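Long-range contacts in envelope glycoprotein E (Human herpesvirus 1, PDB 2GIY), which forms with gI a heterodimer that binds the Fc part of host IgG and is required for cell-to-cell spread of the virus in epithelial cells: residues E27-V33 against N132-A138; M47-R53 against R94-Y100; H142-C148 against G160-T166. All coordinates share one frame; numbering follows the deposited sequence.

Contact 1. Residues E27-V33 against N132-A138; sequences ETFSTNV and NLEFRDA
Phe29 and Phe135 project from the same face of two short antiparallel strands, their ring planes only 16° apart but strongly offset, so that little of one ring lies over the other. What covers a face of the Phe29 ring is therefore the CB of Phe135, 4.0 Å from the ring centroid. Phe29 carries its CG between the backbone N and the carbonyl carbon (chi1 65°), which swings CE1 to 3.5 Å from CD1 of Phe135. Beside them the CG2 methyl of Thr31 reaches the edge of the Phe135 ring.

Polar groups take over where the strands end. The side-chain carbonyl of Asn132 takes two donors: Val33 N, 2.7 Å from Asn132 OD1, lies in the amide plane on a lone pair, while Thr31 OG1, at 2.7 Å from Asn132 OD1, comes in tilted from that plane. The same hydroxyl accepts from Leu133 N, which lies 2.9 Å from Thr31 OG1. A water that accepts from Asn132 ND2 bridges to Asn32 OD1 and Val33 O. On the opposite face, Ser30 CB packs 3.6 Å from Glu134 CG.

Threonine suits its place by giving a methyl to the aromatic core and a hydroxyl that both donates and accepts. Asparagine, with an acceptor and a donor on one flat group, meets the backbone and the water together, so Asn132 OD1 and Thr31 OG1 each have two hydrogen bonds although both residues are buried.

Contact 2. Residues M47-R53 against R94-Y100; sequences MDVVWLR and RLAVRSY
Strands 45-54 and 96-103 are antiparallel neighbours in the larger sheet of this Ig V-like domain, where their places match strands C and C'. At one end Met47 and Tyr100 form a hydrogen-bonded pair whose side chains run alongside each other. The methionine chain is extended to its sulfur and then bends (chi3 86°), laying CE over the centre of the tyrosine ring, 3.6 Å from the centroid. This is a Met-aromatic contact led by the methyl, with Met47 SD farther above the same ring. Ile181 of the second subunit packs on both residues and on Val49.

The next pair faces the other way: Ser99 OG donates to Asp48 OD1 over 2.8 Å, meeting the oxygen nearly along its C-O axis. On that face, too, Val50 and Val97 lie side by side, CG2 to CG2 at 4.0 Å, and Arg94 lends its aliphatic chain, with CD 3.8 Å from Val50 CG1. Valine suits a strand because an extended backbone easily accommodates branching at CB, and its compact methyls pack side by side on the sheet face.

A classic beta bulge interrupts this regular alternation, for both Leu95 and Ala96 face Trp51. Trp51 N makes an almost straight bond to Ala96 O, 2.8 Å long, whereas the return bond from Ala96 N to Trp51 O is weak. Ala96, small enough to sit beside the indole, approaches with its CB 4.2 Å from Trp51 CB. Trp51 NE1 bonds to Val131 O. Leu95, turned toward the partner strand, sets its CD1 over one face of the Arg53 guanidinium, 4.1 Å from CZ.

Contact 3. Residues H142-C148 against G160-T166; sequences HSGLYLC and GHITIST
Tyr146 and Ile164 meet at about a right angle on the inner face of a beta hairpin whose strands, 144-152 and 155-165, correspond to F and G of an Ig V domain. The isoleucine CD1 stands over one face of the tyrosine ring, 4.0 Å from its centroid, off centre toward the rim. A tyrosine corner fixes that ring: Tyr146 OH donates to His142 O, four residues back, over 2.6 Å. An aromatic residue with a hydroxyl suits the site, because its flat surface packs in the core while its polar end ties down the turn entering the strand.

On the other face Leu147 CD1 lies 3.8 Å from His161 CB, and Leu145 CD1 reaches Thr163 OG1 at 3.6 Å.

Beyond this shell, Gly144 is almost fully extended, with a positive phi (166°) that glycine readily accepts, and pairs with Ile164 through both backbone bonds. His142 is held in turn by Ser139 N and Pro122 O, and its ring meets Phe135 edge-to-face. Where the strands part the packing is tight, with Ser143 CB and Ser165 CB 3.3 Å apart. Ser143 OG bonds to Gln169 OE1 and also accepts from Thr166 N at 3.3 Å.

In the fold
The three contacts sample both sheets of one Ig V-like sandwich, and all lie within the Fc-binding region. Contacts 2 and 3 share the larger sheet, their centres about 14 Å apart, and join where Leu52 N probably bonds to Leu147 O at 2.8 Å. Contact 1 belongs to the smaller sheet packed against it, its centre about 11 Å from that of contact 3 and about 16 Å from that of contact 2. Trp51 spans the core, with CD2 3.5 Å from Leu133 CD1 and CH2 3.7 Å from Val33 CG2. Toward the hairpin, Phe135 CE2 lies 3.5 Å from Tyr146 OH, and Phe29 CZ is equally close to Ile164 CG2.

Contact 1. Residues E27-V33 against N132-A138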
loop_
_atom_site.group_PDB
_atom_site.type_symbol
_atom_site.label_atom_id
_atom_site.label_comp_id
_atom_site.label_asym_id
_atom_site.label_seq_id
_atom_site.Cartn_x
_atom_site.Cartn_y
_atom_site.Cartn_z
ATOM N N GLU A 27 3.088 -29.772 -5.669
ATOM C CA GLU A 27 2.067 -28.893 -6.222
ATOM C C GLU A 27 2.663 -27.875 -7.184
ATOM O O GLU A 27 3.856 -27.576 -7.141
ATOM C CB GLU A 27 1.332 -28.138 -5.110
ATOM C CG GLU A 27 0.567 -29.014 -4.135
ATOM C CD GLU A 27 -0.324 -28.206 -3.208
ATOM O OE1 GLU A 27 0.136 -27.165 -2.694
ATOM O OE2 GLU A 27 -1.483 -28.614 -2.989
ATOM N N THR A 28 1.816 -27.357 -8.062
ATOM C CA THR A 28 2.222 -26.336 -9.013
ATOM C C THR A 28 1.316 -25.158 -8.709
ATOM O O THR A 28 0.099 -25.310 -8.608
ATOM C CB THR A 28 2.020 -26.793 -10.470
ATOM O OG1 THR A 28 2.956 -27.832 -10.773
ATOM C CG2 THR A 28 2.238 -25.632 -11.433
ATOM N N PHE A 29 1.910 -23.986 -8.530
ATOM C CA PHE A 29 1.128 -22.805 -8.217
ATOM C C PHE A 29 1.853 -21.551 -8.663
ATOM O O PHE A 29 3.012 -21.598 -9.077
ATOM C CB PHE A 29 0.856 -22.743 -6.712
ATOM C CG PHE A 29 2.092 -22.559 -5.876
ATOM C CD1 PHE A 29 2.604 -21.287 -5.634
ATOM C CD2 PHE A 29 2.749 -23.660 -5.332
ATOM C CE1 PHE A 29 3.750 -21.114 -4.860
ATOM C CE2 PHE A 29 3.893 -23.501 -4.560
ATOM C CZ PHE A 29 4.396 -22.224 -4.323
ATOM N N SER A 30 1.159 -20.427 -8.562
ATOM C CA SER A 30 1.713 -19.143 -8.949
ATOM C C SER A 30 1.386 -18.096 -7.898
ATOM O O SER A 30 0.415 -18.236 -7.154
ATOM C CB SER A 30 1.115 -18.712 -10.293
ATOM O OG SER A 30 1.387 -17.351 -10.564
ATOM N N THR A 31 2.209 -17.057 -7.817
ATOM C CA THR A 31 1.935 -15.981 -6.886
ATOM C C THR A 31 0.799 -15.221 -7.559
ATOM O O THR A 31 0.508 -15.446 -8.736
ATOM C CB THR A 31 3.146 -15.037 -6.706
ATOM O OG1 THR A 31 3.520 -14.484 -7.976
ATOM C CG2 THR A 31 4.323 -15.793 -6.113
ATOM N N ASN A 32 0.157 -14.328 -6.821
ATOM C CA ASN A 32 -0.948 -13.557 -7.369
ATOM C C ASN A 32 -0.830 -12.113 -6.912
ATOM O O ASN A 32 -1.679 -11.603 -6.183
ATOM C CB ASN A 32 -2.278 -14.158 -6.910
ATOM C CG ASN A 32 -3.475 -13.439 -7.493
ATOM O OD1 ASN A 32 -3.541 -13.198 -8.701
ATOM N ND2 ASN A 32 -4.434 -13.100 -6.641
ATOM N N VAL A 33 0.250 -11.467 -7.336
ATOM C CA VAL A 33 0.504 -10.081 -6.986
ATOM C C VAL A 33 -0.157 -9.170 -8.010
ATOM O O VAL A 33 -0.131 -9.450 -9.209
ATOM C CB VAL A 33 2.022 -9.786 -6.975
ATOM C CG1 VAL A 33 2.276 -8.337 -6.587
ATOM C CG2 VAL A 33 2.725 -10.732 -6.011
ATOM N N ASN A 132 4.323 -12.243 -11.930
ATOM C CA ASN A 132 4.165 -13.307 -10.948
ATOM C C ASN A 132 5.141 -14.448 -11.165
ATOM O O ASN A 132 5.602 -14.690 -12.280
ATOM C CB ASN A 132 2.738 -13.853 -10.968
ATOM C CG ASN A 132 1.758 -12.921 -10.303
ATOM O OD1 ASN A 132 1.892 -12.611 -9.118
ATOM N ND2 ASN A 132 0.766 -12.466 -11.056
ATOM N N LEU A 133 5.457 -15.143 -10.080
ATOM C CA LEU A 133 6.371 -16.277 -10.123
ATOM C C LEU A 133 5.572 -17.568 -10.118
ATOM O O LEU A 133 4.573 -17.682 -9.409
ATOM C CB LEU A 133 7.281 -16.276 -8.891
ATOM C CG LEU A 133 8.191 -15.071 -8.660
ATOM C CD1 LEU A 133 8.926 -15.257 -7.334
ATOM C CD2 LEU A 133 9.177 -14.935 -9.814
ATOM N N GLU A 134 6.023 -18.544 -10.897
ATOM C CA GLU A 134 5.357 -19.833 -10.940
ATOM C C GLU A 134 6.294 -20.914 -10.429
ATOM O O GLU A 134 7.474 -20.939 -10.779
ATOM C CB GLU A 134 4.909 -20.171 -12.363
ATOM C CG GLU A 134 3.573 -19.565 -12.738
ATOM C CD GLU A 134 3.031 -20.122 -14.036
ATOM O OE1 GLU A 134 3.205 -21.336 -14.277
ATOM O OE2 GLU A 134 2.421 -19.351 -14.806
ATOM N N PHE A 135 5.757 -21.796 -9.592
ATOM C CA PHE A 135 6.516 -22.903 -9.022
ATOM C C PHE A 135 5.927 -24.222 -9.519
ATOM O O PHE A 135 4.761 -24.526 -9.258
ATOM C CB PHE A 135 6.456 -22.860 -7.491
ATOM C CG PHE A 135 7.063 -21.618 -6.891
ATOM C CD1 PHE A 135 6.407 -20.393 -6.972
ATOM C CD2 PHE A 135 8.293 -21.677 -6.239
ATOM C CE1 PHE A 135 6.967 -19.244 -6.410
ATOM C CE2 PHE A 135 8.860 -20.533 -5.675
ATOM C CZ PHE A 135 8.194 -19.315 -5.762
ATOM N N ARG A 136 6.733 -24.993 -10.241
ATOM C CA ARG A 136 6.302 -26.282 -10.780
ATOM C C ARG A 136 6.903 -27.404 -9.940
ATOM O O ARG A 136 8.089 -27.367 -9.614
ATOM C CB ARG A 136 6.761 -26.437 -12.238
ATOM C CG ARG A 136 5.990 -25.605 -13.265
ATOM C CD ARG A 136 6.196 -24.104 -13.086
ATOM N NE ARG A 136 5.451 -23.339 -14.091
ATOM C CZ ARG A 136 5.793 -23.246 -15.373
ATOM N NH1 ARG A 136 6.879 -23.865 -15.820
ATOM N NH2 ARG A 136 5.042 -22.546 -16.214
ATOM N N ASP A 137 6.084 -28.396 -9.601
ATOM C CA ASP A 137 6.529 -29.522 -8.784
ATOM C C ASP A 137 7.307 -28.980 -7.585
ATOM O O ASP A 137 8.408 -29.438 -7.276
ATOM C CB ASP A 137 7.407 -30.462 -9.616
ATOM C CG ASP A 137 7.617 -31.811 -8.948
ATOM O OD1 ASP A 137 6.800 -32.177 -8.078
ATOM O OD2 ASP A 137 8.588 -32.510 -9.302
ATOM N N ALA A 138 6.707 -27.995 -6.923
ATOM C CA ALA A 138 7.299 -27.331 -5.767
ATOM C C ALA A 138 7.868 -28.308 -4.745
ATOM O O ALA A 138 7.296 -29.367 -4.491
ATOM C CB ALA A 138 6.257 -26.430 -5.104
HETATM O O HOH W 1 -1.833 -11.790 -10.324
#

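Contact 2. Residues M47-R53 against R94-Y100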
loop_
_atom_site.group_PDB
_atom_site.type_symbol
_atom_site.label_atom_id
_atom_site.label_comp_id
_atom_site.label_asym_id
_atom_site.label_seq_id
_atom_site.Cartn_x
_atom_site.Cartn_y
_atom_site.Cartn_z
ATOM N N MET A 47 11.244 1.500 -14.949
ATOM C CA MET A 47 10.643 0.741 -13.860
ATOM C C MET A 47 11.286 -0.626 -13.771
ATOM O O MET A 47 11.677 -1.203 -14.787
ATOM C CB MET A 47 9.129 0.590 -14.070
ATOM C CG MET A 47 8.415 -0.133 -12.933
ATOM S SD MET A 47 6.614 -0.139 -13.087
ATOM C CE MET A 47 6.371 -1.579 -14.135
ATOM N N ASP A 48 11.417 -1.131 -12.548
ATOM C CA ASP A 48 11.984 -2.450 -12.322
ATOM C C ASP A 48 11.143 -3.183 -11.282
ATOM O O ASP A 48 10.900 -2.660 -10.195
ATOM C CB ASP A 48 13.426 -2.345 -11.813
ATOM C CG ASP A 48 14.343 -1.642 -12.788
ATOM O OD1 ASP A 48 14.658 -2.235 -13.840
ATOM O OD2 ASP A 48 14.746 -0.495 -12.499
ATOM N N VAL A 49 10.672 -4.377 -11.625
ATOM C CA VAL A 49 9.904 -5.179 -10.681
ATOM C C VAL A 49 10.906 -6.239 -10.251
ATOM O O VAL A 49 11.304 -7.095 -11.039
ATOM C CB VAL A 49 8.673 -5.821 -11.341
ATOM C CG1 VAL A 49 7.980 -6.760 -10.354
ATOM C CG2 VAL A 49 7.706 -4.724 -11.793
ATOM N N VAL A 50 11.316 -6.167 -8.993
ATOM C CA VAL A 50 12.330 -7.068 -8.470
ATOM C C VAL A 50 11.833 -8.054 -7.435
ATOM O O VAL A 50 11.115 -7.680 -6.508
ATOM C CB VAL A 50 13.487 -6.257 -7.820
ATOM C CG1 VAL A 50 14.526 -7.196 -7.228
ATOM C CG2 VAL A 50 14.122 -5.331 -8.848
ATOM N N TRP A 51 12.221 -9.316 -7.600
ATOM C CA TRP A 51 11.866 -10.357 -6.647
ATOM C C TRP A 51 13.116 -10.701 -5.850
ATOM O O TRP A 51 14.180 -10.944 -6.422
ATOM C CB TRP A 51 11.358 -11.630 -7.341
ATOM C CG TRP A 51 9.913 -11.572 -7.723
ATOM C CD1 TRP A 51 9.401 -11.286 -8.957
ATOM C CD2 TRP A 51 8.789 -11.781 -6.859
ATOM N NE1 TRP A 51 8.028 -11.306 -8.913
ATOM C CE2 TRP A 51 7.625 -11.607 -7.638
ATOM C CE3 TRP A 51 8.653 -12.100 -5.500
ATOM C CZ2 TRP A 51 6.334 -11.736 -7.105
ATOM C CZ3 TRP A 51 7.363 -12.229 -4.965
ATOM C CH2 TRP A 51 6.225 -12.047 -5.771
ATOM N N LEU A 52 12.981 -10.704 -4.531
ATOM C CA LEU A 52 14.085 -11.036 -3.640
ATOM C C LEU A 52 13.654 -12.267 -2.851
ATOM O O LEU A 52 12.481 -12.403 -2.504
ATOM C CB LEU A 52 14.364 -9.873 -2.682
ATOM C CG LEU A 52 14.675 -8.529 -3.343
ATOM C CD1 LEU A 52 14.849 -7.462 -2.262
ATOM C CD2 LEU A 52 15.934 -8.650 -4.200
ATOM N N ARG A 53 14.599 -13.166 -2.589
ATOM C CA ARG A 53 14.329 -14.401 -1.855
ATOM C C ARG A 53 15.233 -14.455 -0.619
ATOM O O ARG A 53 16.438 -14.221 -0.710
ATOM C CB ARG A 53 14.611 -15.608 -2.766
ATOM C CG ARG A 53 14.323 -16.976 -2.158
ATOM C CD ARG A 53 14.745 -18.101 -3.110
ATOM N NE ARG A 53 16.161 -17.991 -3.461
ATOM C CZ ARG A 53 16.828 -18.848 -4.232
ATOM N NH1 ARG A 53 16.217 -19.907 -4.753
ATOM N NH2 ARG A 53 18.117 -18.640 -4.484
ATOM N N ARG A 94 19.636 -11.057 -6.951
ATOM C CA ARG A 94 18.209 -10.781 -7.076
ATOM C C ARG A 94 17.625 -11.996 -7.789
ATOM O O ARG A 94 18.116 -12.389 -8.848
ATOM C CB ARG A 94 17.972 -9.509 -7.895
ATOM C CG ARG A 94 18.428 -8.243 -7.190
ATOM C CD ARG A 94 18.272 -7.008 -8.064
ATOM N NE ARG A 94 19.136 -7.056 -9.240
ATOM C CZ ARG A 94 19.256 -6.066 -10.119
ATOM N NH1 ARG A 94 18.567 -4.943 -9.955
ATOM N NH2 ARG A 94 20.063 -6.198 -11.164
ATOM N N LEU A 95 16.593 -12.596 -7.203
ATOM C CA LEU A 95 15.964 -13.787 -7.770
ATOM C C LEU A 95 15.455 -13.571 -9.192
ATOM O O LEU A 95 15.641 -14.416 -10.069
ATOM C CB LEU A 95 14.798 -14.244 -6.880
ATOM C CG LEU A 95 14.057 -15.497 -7.368
ATOM C CD1 LEU A 95 14.965 -16.716 -7.247
ATOM C CD2 LEU A 95 12.786 -15.701 -6.557
ATOM N N ALA A 96 14.799 -12.441 -9.416
ATOM C CA ALA A 96 14.275 -12.134 -10.735
ATOM C C ALA A 96 14.041 -10.645 -10.859
ATOM O O ALA A 96 13.795 -9.960 -9.864
ATOM C CB ALA A 96 12.971 -12.892 -10.972
ATOM N N VAL A 97 14.127 -10.146 -12.086
ATOM C CA VAL A 97 13.915 -8.732 -12.349
ATOM C C VAL A 97 13.291 -8.543 -13.725
ATOM O O VAL A 97 13.783 -9.087 -14.716
ATOM C CB VAL A 97 15.246 -7.939 -12.349
ATOM C CG1 VAL A 97 14.968 -6.467 -12.625
ATOM C CG2 VAL A 97 15.972 -8.105 -11.015
ATOM N N ARG A 98 12.189 -7.803 -13.780
ATOM C CA ARG A 98 11.564 -7.498 -15.058
ATOM C C ARG A 98 11.737 -5.988 -15.171
ATOM O O ARG A 98 11.293 -5.233 -14.292
ATOM C CB ARG A 98 10.081 -7.894 -15.076
ATOM C CG ARG A 98 9.502 -7.957 -16.485
ATOM C CD ARG A 98 8.075 -8.502 -16.518
ATOM N NE ARG A 98 7.991 -9.965 -16.557
ATOM C CZ ARG A 98 8.358 -10.720 -17.594
ATOM N NH1 ARG A 98 8.850 -10.163 -18.690
ATOM N NH2 ARG A 98 8.194 -12.034 -17.550
ATOM N N SER A 99 12.405 -5.549 -16.234
ATOM C CA SER A 99 12.673 -4.131 -16.424
ATOM C C SER A 99 11.869 -3.499 -17.545
ATOM O O SER A 99 11.525 -4.154 -18.527
ATOM C CB SER A 99 14.166 -3.920 -16.679
ATOM O OG SER A 99 14.924 -4.430 -15.594
ATOM N N TYR A 100 11.578 -2.213 -17.371
ATOM C CA TYR A 100 10.803 -1.442 -18.330
ATOM C C TYR A 100 11.563 -0.146 -18.588
ATOM O O TYR A 100 12.145 0.432 -17.671
ATOM C CB TYR A 100 9.417 -1.117 -17.748
ATOM C CG TYR A 100 8.657 -2.317 -17.212
ATOM C CD1 TYR A 100 9.062 -2.964 -16.036
ATOM C CD2 TYR A 100 7.542 -2.811 -17.883
ATOM C CE1 TYR A 100 8.371 -4.076 -15.548
ATOM C CE2 TYR A 100 6.844 -3.922 -17.407
ATOM C CZ TYR A 100 7.263 -4.549 -16.241
ATOM O OH TYR A 100 6.575 -5.644 -15.787
HETATM O O HOH W 2 17.054 -12.653 -4.152
#

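Contact 3. Residues H142-C148 against G160-T166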
loop_
_atom_site.group_PDB
_atom_site.type_symbol
_atom_site.label_atom_id
_atom_site.label_comp_id
_atom_site.label_asym_id
_atom_site.label_seq_id
_atom_site.Cartn_x
_atom_site.Cartn_y
_atom_site.Cartn_z
ATOM N N HIS A 142 12.089 -24.571 -2.269
ATOM C CA HIS A 142 11.472 -23.298 -2.651
ATOM C C HIS A 142 10.942 -22.474 -1.481
ATOM O O HIS A 142 10.590 -21.309 -1.654
ATOM C CB HIS A 142 10.323 -23.553 -3.633
ATOM C CG HIS A 142 10.760 -24.168 -4.924
ATOM N ND1 HIS A 142 10.209 -25.332 -5.419
ATOM C CD2 HIS A 142 11.688 -23.777 -5.828
ATOM C CE1 HIS A 142 10.779 -25.630 -6.572
ATOM N NE2 HIS A 142 11.680 -24.703 -6.844
ATOM N N SER A 143 10.883 -23.071 -0.296
ATOM C CA SER A 143 10.366 -22.375 0.874
ATOM C C SER A 143 11.246 -21.209 1.307
ATOM O O SER A 143 12.473 -21.321 1.336
ATOM C CB SER A 143 10.205 -23.361 2.034
ATOM O OG SER A 143 9.297 -24.401 1.679
ATOM N N GLY A 144 10.612 -20.091 1.644
ATOM C CA GLY A 144 11.366 -18.934 2.083
ATOM C C GLY A 144 10.530 -17.674 2.108
ATOM O O GLY A 144 9.315 -17.715 1.892
ATOM N N LEU A 145 11.181 -16.551 2.384
ATOM C CA LEU A 145 10.493 -15.274 2.421
ATOM C C LEU A 145 10.800 -14.533 1.130
ATOM O O LEU A 145 11.962 -14.247 0.828
ATOM C CB LEU A 145 10.956 -14.450 3.623
ATOM C CG LEU A 145 10.444 -13.009 3.686
ATOM C CD1 LEU A 145 8.922 -13.000 3.728
ATOM C CD2 LEU A 145 11.018 -12.315 4.915
ATOM N N TYR A 146 9.752 -14.234 0.370
ATOM C CA TYR A 146 9.901 -13.528 -0.894
ATOM C C TYR A 146 9.384 -12.100 -0.797
ATOM O O TYR A 146 8.338 -11.848 -0.204
ATOM C CB TYR A 146 9.131 -14.254 -2.004
ATOM C CG TYR A 146 9.677 -15.618 -2.360
ATOM C CD1 TYR A 146 9.563 -16.694 -1.476
ATOM C CD2 TYR A 146 10.331 -15.830 -3.574
ATOM C CE1 TYR A 146 10.089 -17.946 -1.791
ATOM C CE2 TYR A 146 10.860 -17.082 -3.899
ATOM C CZ TYR A 146 10.734 -18.132 -3.002
ATOM O OH TYR A 146 11.244 -19.367 -3.325
ATOM N N LEU A 147 10.132 -11.171 -1.380
ATOM C CA LEU A 147 9.737 -9.773 -1.410
ATOM C C LEU A 147 9.675 -9.328 -2.865
ATOM O O LEU A 147 10.547 -9.666 -3.670
ATOM C CB LEU A 147 10.748 -8.889 -0.662
ATOM C CG LEU A 147 10.460 -8.577 0.813
ATOM C CD1 LEU A 147 10.529 -9.851 1.640
ATOM C CD2 LEU A 147 11.468 -7.548 1.327
ATOM N N CYS A 148 8.628 -8.593 -3.202
ATOM C CA CYS A 148 8.474 -8.061 -4.542
ATOM C C CYS A 148 8.622 -6.560 -4.351
ATOM O O CYS A 148 7.861 -5.950 -3.598
ATOM C CB CYS A 148 7.096 -8.398 -5.114
ATOM S SG CYS A 148 6.883 -7.799 -6.816
ATOM N N GLY A 160 6.102 -5.494 -1.279
ATOM C CA GLY A 160 5.248 -6.392 -0.534
ATOM C C GLY A 160 6.013 -7.662 -0.241
ATOM O O GLY A 160 7.063 -7.907 -0.843
ATOM N N HIS A 161 5.509 -8.463 0.690
ATOM C CA HIS A 161 6.172 -9.715 1.019
ATOM C C HIS A 161 5.203 -10.885 0.997
ATOM O O HIS A 161 4.000 -10.727 1.247
ATOM C CB HIS A 161 6.845 -9.630 2.396
ATOM C CG HIS A 161 5.885 -9.441 3.533
ATOM N ND1 HIS A 161 5.275 -8.235 3.803
ATOM C CD2 HIS A 161 5.431 -10.308 4.469
ATOM C CE1 HIS A 161 4.487 -8.366 4.855
ATOM N NE2 HIS A 161 4.562 -9.616 5.278
ATOM N N ILE A 162 5.738 -12.059 0.679
ATOM C CA ILE A 162 4.962 -13.285 0.637
ATOM C C ILE A 162 5.815 -14.415 1.191
ATOM O O ILE A 162 6.903 -14.674 0.679
ATOM C CB ILE A 162 4.587 -13.706 -0.802
ATOM C CG1 ILE A 162 3.950 -12.545 -1.562
ATOM C CG2 ILE A 162 3.616 -14.886 -0.752
ATOM C CD1 ILE A 162 3.680 -12.875 -3.018
ATOM N N THR A 163 5.345 -15.068 2.249
ATOM C CA THR A 163 6.077 -16.204 2.777
ATOM C C THR A 163 5.512 -17.387 2.006
ATOM O O THR A 163 4.332 -17.737 2.138
ATOM C CB THR A 163 5.845 -16.407 4.288
ATOM O OG1 THR A 163 6.437 -15.323 5.013
ATOM C CG2 THR A 163 6.492 -17.708 4.749
ATOM N N ILE A 164 6.357 -17.981 1.176
ATOM C CA ILE A 164 5.965 -19.109 0.348
ATOM C C ILE A 164 6.668 -20.341 0.876
ATOM O O ILE A 164 7.891 -20.451 0.779
ATOM C CB ILE A 164 6.382 -18.871 -1.107
ATOM C CG1 ILE A 164 5.789 -17.548 -1.592
ATOM C CG2 ILE A 164 5.923 -20.035 -1.985
ATOM C CD1 ILE A 164 6.211 -17.155 -3.008
ATOM N N SER A 165 5.909 -21.280 1.428
ATOM C CA SER A 165 6.555 -22.467 1.973
ATOM C C SER A 165 5.622 -23.585 2.387
ATOM O O SER A 165 4.398 -23.469 2.299
ATOM C CB SER A 165 7.399 -22.075 3.178
ATOM O OG SER A 165 6.589 -21.517 4.186
ATOM N N THR A 166 6.228 -24.681 2.830
ATOM C CA THR A 166 5.476 -25.826 3.310
ATOM C C THR A 166 5.098 -25.465 4.740
ATOM O O THR A 166 5.681 -24.552 5.326
ATOM C CB THR A 166 6.331 -27.105 3.320
ATOM O OG1 THR A 166 7.438 -26.939 4.220
ATOM C CG2 THR A 166 6.856 -27.403 1.925
#